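Local atomic coordinates of putative MAR1 (Leishmania donovani, PDB entry 1X9G), a protein that is of unknown function but belongs to the isochorismatase superfamily and has been proposed to be a ribonuclease. Residues A50-V55 against S171-M176; V64-P69 against G73-E78. All coordinates share one frame; numbering follows the deposited sequence.

Both contacts pack elements of the isochorismatase-like alpha/beta fold, whose core is a six-stranded parallel sheet. Contact 1 joins the last turns of helix 39-55 to helix 169-176, two helices far apart in sequence; contact 2 folds the loop after strand 60-67 back against that strand. Helix 39-55 and strand 60-67 are consecutive in the chain, yet the contact centres are 22 Å apart and the nearest atoms about 7 Å, without touching. Contact 1 is fully buried and apolar, whereas contact 2 is partly exposed. Asp-27, hydrogen-bonded to Thr-65 OG1, and Lys-90, weakly bonded to His-67 ND1, lie at the contact 2 end of the sheet, probably near the pocket common to this family.

Contact 1. Residues A50-V55 against S171-M176; sequences ARLHEV and SILLQM
Two helices on one face of the parallel sheet of this isochorismatase-like alpha/beta fold meet through leucines, Leu-52 on helix 39-55 and Leu-173 on helix 169-176. The segments 50-55 and 171-176 approach most closely at these two residues, whose CA atoms are 8.0 Å apart, and the interface is small, 126 Å² in all. Methyl group CD2 of Leu-52 lies 3.3 Å from CD2 of Leu-173, tighter than usual methyl packing, the two side chains passing each other in opposite directions. Leu-52 holds CG anti to its backbone nitrogen (chi1 178°), which carries the branch straight out across the gap. Leu-173 starts less directly, but with CG beside the backbone nitrogen (chi1 -60°) its CD2 methyl still reaches the other helix. One turn further on, Met-176 crosses Leu-52 obliquely, its SD 4.2 Å from Leu-52 CD2; its chain, bent at chi3, leaves the sulfur rather than CE nearest. The contact is thus one methyl of Leu-52 received by a methyl and a thioether, with no polar atom involved across the gap.

Phe-23 of strand 21-26 touches both Leu-52 and Met-176, and Ile-188 of helix 185-191 touches both leucines, so sheet and third helix complete the apolar surroundings.

Some polar groups pair within a helix. Arg-51 NE gives Glu-54 OE1 a 2.7 Å salt bridge, nearly straight at 170°; the oxygen lies in the guanidinium plane, but the carboxylate is tilted. Arg-51 NH2 also reaches Thr-80 O. In the other segment Ser-171 OG joins two partners, His-118 O of the second subunit and Gln-175 NE2, which donates to it at 2.9 Å with the hydroxyl oxygen close to the amide plane.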
loop_
_atom_site.group_PDB
_atom_site.type_symbol
_atom_site.label_atom_id
_atom_site.label_comp_id
_atom_site.label_asym_id
_atom_site.label_seq_id
_atom_site.Cartn_x
_atom_site.Cartn_y
_atom_site.Cartn_z
ATOM N N ALA A 50 21.533 4.798 20.061
ATOM C CA ALA A 50 22.740 4.452 20.816
ATOM C C ALA A 50 22.562 5.042 22.173
ATOM O O ALA A 50 22.664 4.325 23.163
ATOM C CB ALA A 50 24.022 4.989 20.142
ATOM N N ARG A 51 22.223 6.335 22.200
ATOM C CA ARG A 51 21.984 7.072 23.443
ATOM C C ARG A 51 20.782 6.526 24.199
ATOM O O ARG A 51 20.795 6.458 25.444
ATOM C CB ARG A 51 21.807 8.569 23.172
ATOM C CG ARG A 51 22.941 9.231 22.327
ATOM C CD ARG A 51 24.273 9.292 23.038
ATOM N NE ARG A 51 24.982 8.016 23.112
ATOM C CZ ARG A 51 25.648 7.466 22.089
ATOM N NH1 ARG A 51 25.621 8.052 20.880
ATOM N NH2 ARG A 51 26.305 6.300 22.254
ATOM N N LEU A 52 19.748 6.137 23.457
ATOM C CA LEU A 52 18.576 5.492 24.035
ATOM C C LEU A 52 18.915 4.201 24.805
ATOM O O LEU A 52 18.370 3.961 25.886
ATOM C CB LEU A 52 17.509 5.203 22.950
ATOM C CG LEU A 52 16.265 4.481 23.491
ATOM C CD1 LEU A 52 15.677 5.405 24.522
ATOM C CD2 LEU A 52 15.216 4.060 22.446
ATOM N N HIS A 53 19.754 3.359 24.211
ATOM C CA HIS A 53 20.105 2.084 24.813
ATOM C C HIS A 53 20.895 2.291 26.121
ATOM O O HIS A 53 20.678 1.555 27.087
ATOM C CB HIS A 53 20.873 1.212 23.812
ATOM C CG HIS A 53 21.913 0.322 24.428
ATOM N ND1 HIS A 53 21.598 -0.811 25.147
ATOM C CD2 HIS A 53 23.268 0.392 24.406
ATOM C CE1 HIS A 53 22.713 -1.398 25.546
ATOM N NE2 HIS A 53 23.741 -0.683 25.117
ATOM N N GLU A 54 21.782 3.294 26.145
ATOM C CA GLU A 54 22.454 3.729 27.381
ATOM C C GLU A 54 21.475 4.169 28.472
ATOM O O GLU A 54 21.706 3.898 29.628
ATOM C CB GLU A 54 23.472 4.819 27.085
ATOM C CG GLU A 54 24.598 4.249 26.273
ATOM C CD GLU A 54 25.423 5.280 25.567
ATOM O OE1 GLU A 54 24.929 6.402 25.337
ATOM O OE2 GLU A 54 26.580 4.950 25.225
ATOM N N VAL A 55 20.363 4.805 28.090
ATOM C CA VAL A 55 19.265 5.080 29.029
ATOM C C VAL A 55 18.727 3.771 29.628
ATOM O O VAL A 55 18.476 3.692 30.821
ATOM C CB VAL A 55 18.104 5.893 28.380
ATOM C CG1 VAL A 55 16.982 6.060 29.350
ATOM C CG2 VAL A 55 18.551 7.257 27.924
ATOM N N SER A 171 8.623 7.880 16.492
ATOM C CA SER A 171 7.516 6.965 16.826
ATOM C C SER A 171 7.988 5.868 17.741
ATOM O O SER A 171 7.340 5.549 18.693
ATOM C CB SER A 171 6.984 6.275 15.566
ATOM O OG SER A 171 5.671 5.784 15.816
ATOM N N ILE A 172 9.108 5.253 17.406
ATOM C CA ILE A 172 9.672 4.150 18.185
ATOM C C ILE A 172 10.118 4.516 19.619
ATOM O O ILE A 172 9.848 3.727 20.542
ATOM C CB ILE A 172 10.840 3.491 17.408
ATOM C CG1 ILE A 172 10.293 2.582 16.300
ATOM C CG2 ILE A 172 11.739 2.640 18.321
ATOM C CD1 ILE A 172 11.440 2.045 15.360
ATOM N N LEU A 173 10.793 5.665 19.822
ATOM C CA LEU A 173 11.144 6.071 21.196
ATOM C C LEU A 173 9.904 6.212 22.085
ATOM O O LEU A 173 9.860 5.660 23.160
ATOM C CB LEU A 173 11.983 7.353 21.278
ATOM C CG LEU A 173 13.358 7.505 20.621
ATOM C CD1 LEU A 173 14.265 8.391 21.468
ATOM C CD2 LEU A 173 14.083 6.180 20.237
ATOM N N LEU A 174 8.886 6.894 21.585
ATOM C CA LEU A 174 7.593 7.061 22.220
ATOM C C LEU A 174 6.795 5.793 22.480
ATOM O O LEU A 174 5.873 5.787 23.305
ATOM C CB LEU A 174 6.757 7.980 21.329
ATOM C CG LEU A 174 7.282 9.415 21.232
ATOM C CD1 LEU A 174 6.268 10.350 20.574
ATOM C CD2 LEU A 174 7.685 9.977 22.637
ATOM N N GLN A 175 7.080 4.739 21.729
ATOM C CA GLN A 175 6.299 3.525 21.831
ATOM C C GLN A 175 6.860 2.706 22.982
ATOM O O GLN A 175 6.127 1.993 23.663
ATOM C CB GLN A 175 6.365 2.726 20.532
ATOM C CG GLN A 175 5.418 3.186 19.378
ATOM C CD GLN A 175 5.765 2.464 18.077
ATOM O OE1 GLN A 175 5.923 1.258 18.076
ATOM N NE2 GLN A 175 5.958 3.203 16.994
ATOM N N MET A 176 8.163 2.802 23.186
ATOM C CA MET A 176 8.817 2.133 24.274
ATOM C C MET A 176 8.620 2.807 25.674
ATOM O O MET A 176 8.713 2.119 26.682
ATOM C CB MET A 176 10.308 1.988 23.946
ATOM C CG MET A 176 10.633 0.935 22.885
ATOM S SD MET A 176 12.353 1.012 22.247
ATOM C CE MET A 176 13.101 -0.345 23.177
#

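Contact 2. Residues V64-P69 against G73-E78; sequences VTEHYP and GRIVPE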
loop_
_atom_site.group_PDB
_atom_site.type_symbol
_atom_site.label_atom_id
_atom_site.label_comp_id
_atom_site.label_asym_id
_atom_site.label_seq_id
_atom_site.Cartn_x
_atom_site.Cartn_y
_atom_site.Cartn_z
ATOM N N VAL A 64 26.456 -3.950 16.064
ATOM C CA VAL A 64 26.979 -3.298 14.881
ATOM C C VAL A 64 27.512 -4.446 14.064
ATOM O O VAL A 64 28.295 -5.248 14.564
ATOM C CB VAL A 64 28.166 -2.366 15.244
ATOM C CG1 VAL A 64 28.803 -1.746 14.023
ATOM C CG2 VAL A 64 27.728 -1.283 16.260
ATOM N N THR A 65 27.061 -4.561 12.820
ATOM C CA THR A 65 27.725 -5.467 11.878
ATOM C C THR A 65 28.508 -4.604 10.892
ATOM O O THR A 65 28.028 -3.531 10.474
ATOM C CB THR A 65 26.732 -6.352 11.092
ATOM O OG1 THR A 65 25.969 -5.512 10.241
ATOM C CG2 THR A 65 25.790 -7.068 11.996
ATOM N N GLU A 66 29.720 -5.053 10.542
ATOM C CA GLU A 66 30.448 -4.475 9.422
ATOM C C GLU A 66 30.601 -5.588 8.420
ATOM O O GLU A 66 31.014 -6.698 8.767
ATOM C CB GLU A 66 31.848 -3.981 9.781
ATOM C CG GLU A 66 32.106 -3.509 11.199
ATOM C CD GLU A 66 33.395 -2.717 11.303
ATOM O OE1 GLU A 66 34.493 -3.320 11.207
ATOM O OE2 GLU A 66 33.311 -1.484 11.460
ATOM N N HIS A 67 30.302 -5.257 7.172
ATOM C CA HIS A 67 30.316 -6.185 6.064
ATOM C C HIS A 67 31.604 -6.010 5.287
ATOM O O HIS A 67 31.947 -4.891 4.920
ATOM C CB HIS A 67 29.155 -5.845 5.133
ATOM C CG HIS A 67 28.980 -6.818 4.024
ATOM N ND1 HIS A 67 28.258 -7.982 4.172
ATOM C CD2 HIS A 67 29.451 -6.814 2.755
ATOM C CE1 HIS A 67 28.269 -8.644 3.031
ATOM N NE2 HIS A 67 28.996 -7.963 2.159
ATOM N N TYR A 68 32.286 -7.126 5.022
ATOM C CA TYR A 68 33.642 -7.159 4.437
ATOM C C TYR A 68 34.450 -5.876 4.729
ATOM O O TYR A 68 34.760 -5.113 3.816
ATOM C CB TYR A 68 33.545 -7.441 2.947
ATOM C CG TYR A 68 34.831 -7.872 2.284
ATOM C CD1 TYR A 68 35.432 -7.068 1.293
ATOM C CD2 TYR A 68 35.449 -9.083 2.624
ATOM C CE1 TYR A 68 36.617 -7.452 0.670
ATOM C CE2 TYR A 68 36.646 -9.471 2.007
ATOM C CZ TYR A 68 37.217 -8.652 1.029
ATOM O OH TYR A 68 38.382 -9.044 0.399
ATOM N N PRO A 69 34.774 -5.640 6.023
ATOM C CA PRO A 69 35.319 -4.345 6.490
ATOM C C PRO A 69 36.583 -3.850 5.754
ATOM O O PRO A 69 36.558 -2.768 5.154
ATOM C CB PRO A 69 35.632 -4.583 7.971
ATOM C CG PRO A 69 34.982 -5.838 8.326
ATOM C CD PRO A 69 34.636 -6.620 7.118
ATOM N N GLY A 73 35.790 -0.554 3.929
ATOM C CA GLY A 73 34.939 0.041 4.944
ATOM C C GLY A 73 35.005 -0.410 6.390
ATOM O O GLY A 73 34.671 -1.547 6.711
ATOM N N ARG A 74 35.376 0.522 7.268
ATOM C CA ARG A 74 35.106 0.412 8.700
ATOM C C ARG A 74 33.938 1.326 9.095
ATOM O O ARG A 74 33.629 2.267 8.365
ATOM C CB ARG A 74 36.352 0.797 9.488
ATOM C CG ARG A 74 36.530 0.054 10.776
ATOM C CD ARG A 74 37.935 -0.521 10.910
ATOM N NE ARG A 74 38.306 -0.421 12.308
ATOM C CZ ARG A 74 39.269 -1.111 12.919
ATOM N NH1 ARG A 74 39.991 -2.020 12.278
ATOM N NH2 ARG A 74 39.519 -0.899 14.208
ATOM N N ILE A 75 33.314 1.061 10.256
ATOM C CA ILE A 75 32.067 1.726 10.665
ATOM C C ILE A 75 32.214 3.214 10.979
ATOM O O ILE A 75 32.513 3.594 12.102
ATOM C CB ILE A 75 31.278 0.938 11.810
ATOM C CG1 ILE A 75 29.794 1.363 11.863
ATOM C CG2 ILE A 75 31.981 1.020 13.171
ATOM C CD1 ILE A 75 29.249 2.019 13.177
ATOM N N VAL A 76 31.987 4.044 9.960
ATOM C CA VAL A 76 32.024 5.517 10.064
ATOM C C VAL A 76 32.122 6.082 11.513
ATOM O O VAL A 76 31.255 5.789 12.365
ATOM C CB VAL A 76 30.859 6.151 9.250
ATOM C CG1 VAL A 76 30.530 7.575 9.728
ATOM C CG2 VAL A 76 31.186 6.100 7.745
ATOM N N PRO A 77 33.199 6.869 11.791
ATOM C CA PRO A 77 33.504 7.434 13.120
ATOM C C PRO A 77 32.394 8.274 13.729
ATOM O O PRO A 77 32.157 8.187 14.931
ATOM C CB PRO A 77 34.747 8.321 12.864
ATOM C CG PRO A 77 34.834 8.477 11.401
ATOM C CD PRO A 77 34.242 7.240 10.811
ATOM N N GLU A 78 31.729 9.085 12.915
ATOM C CA GLU A 78 30.646 9.916 13.418
ATOM C C GLU A 78 29.538 9.118 14.175
ATOM O O GLU A 78 28.705 9.706 14.869
ATOM C CB GLU A 78 30.150 10.857 12.298
ATOM C CG GLU A 78 28.710 11.405 12.425
ATOM C CD GLU A 78 28.485 12.430 13.565
ATOM O OE1 GLU A 78 28.975 13.580 13.435
ATOM O OE2 GLU A 78 27.776 12.105 14.557
#
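The backbone of 64-69 runs as strand as far as His-67 and then turns away, while 73-78 has no regular structure and comes back past it. Their CA atoms are nearest at Glu-66 and Ile-75, 6.5 Å apart, and at Pro-69 and Gly-73, 4.7 Å apart, where the short connection closes. Gly-73 has a backbone conformation suited to a residue without a side chain.

Glu-66 carries the polar link. Its chain, extended beyond CG, brings OE2 to Ile-75 N at 2.8 Å; the bond is bent (137°) and meets OE2 on its syn side, 32° out of the carboxylate plane. The same oxygen lies close to CB and CG2 of Ile-75, the two side chains crossing at about a right angle. Arg-74 slants across, its CG 3.6 Å from Glu-66 OE2, but makes no salt bridge there, Arg-74 NE staying 4.9 Å from Glu-66 OE1.

Deeper in, Ile-75 sets CG1 anti to its backbone nitrogen (chi1 -160°) and lays CD1 against CG1 of Val-64 at 3.9 Å. Val-64 also touches Leu-81, and Glu-66 packs on Leu-87 of the neighbouring strand 86-90.

The Glu-66 to Ile-75 bond and the Ile-75 to Val-64 packing thus join loop and strand within the helix-free crossover between parallel strands 60-67 and 86-90 of the isochorismatase-like alpha/beta fold.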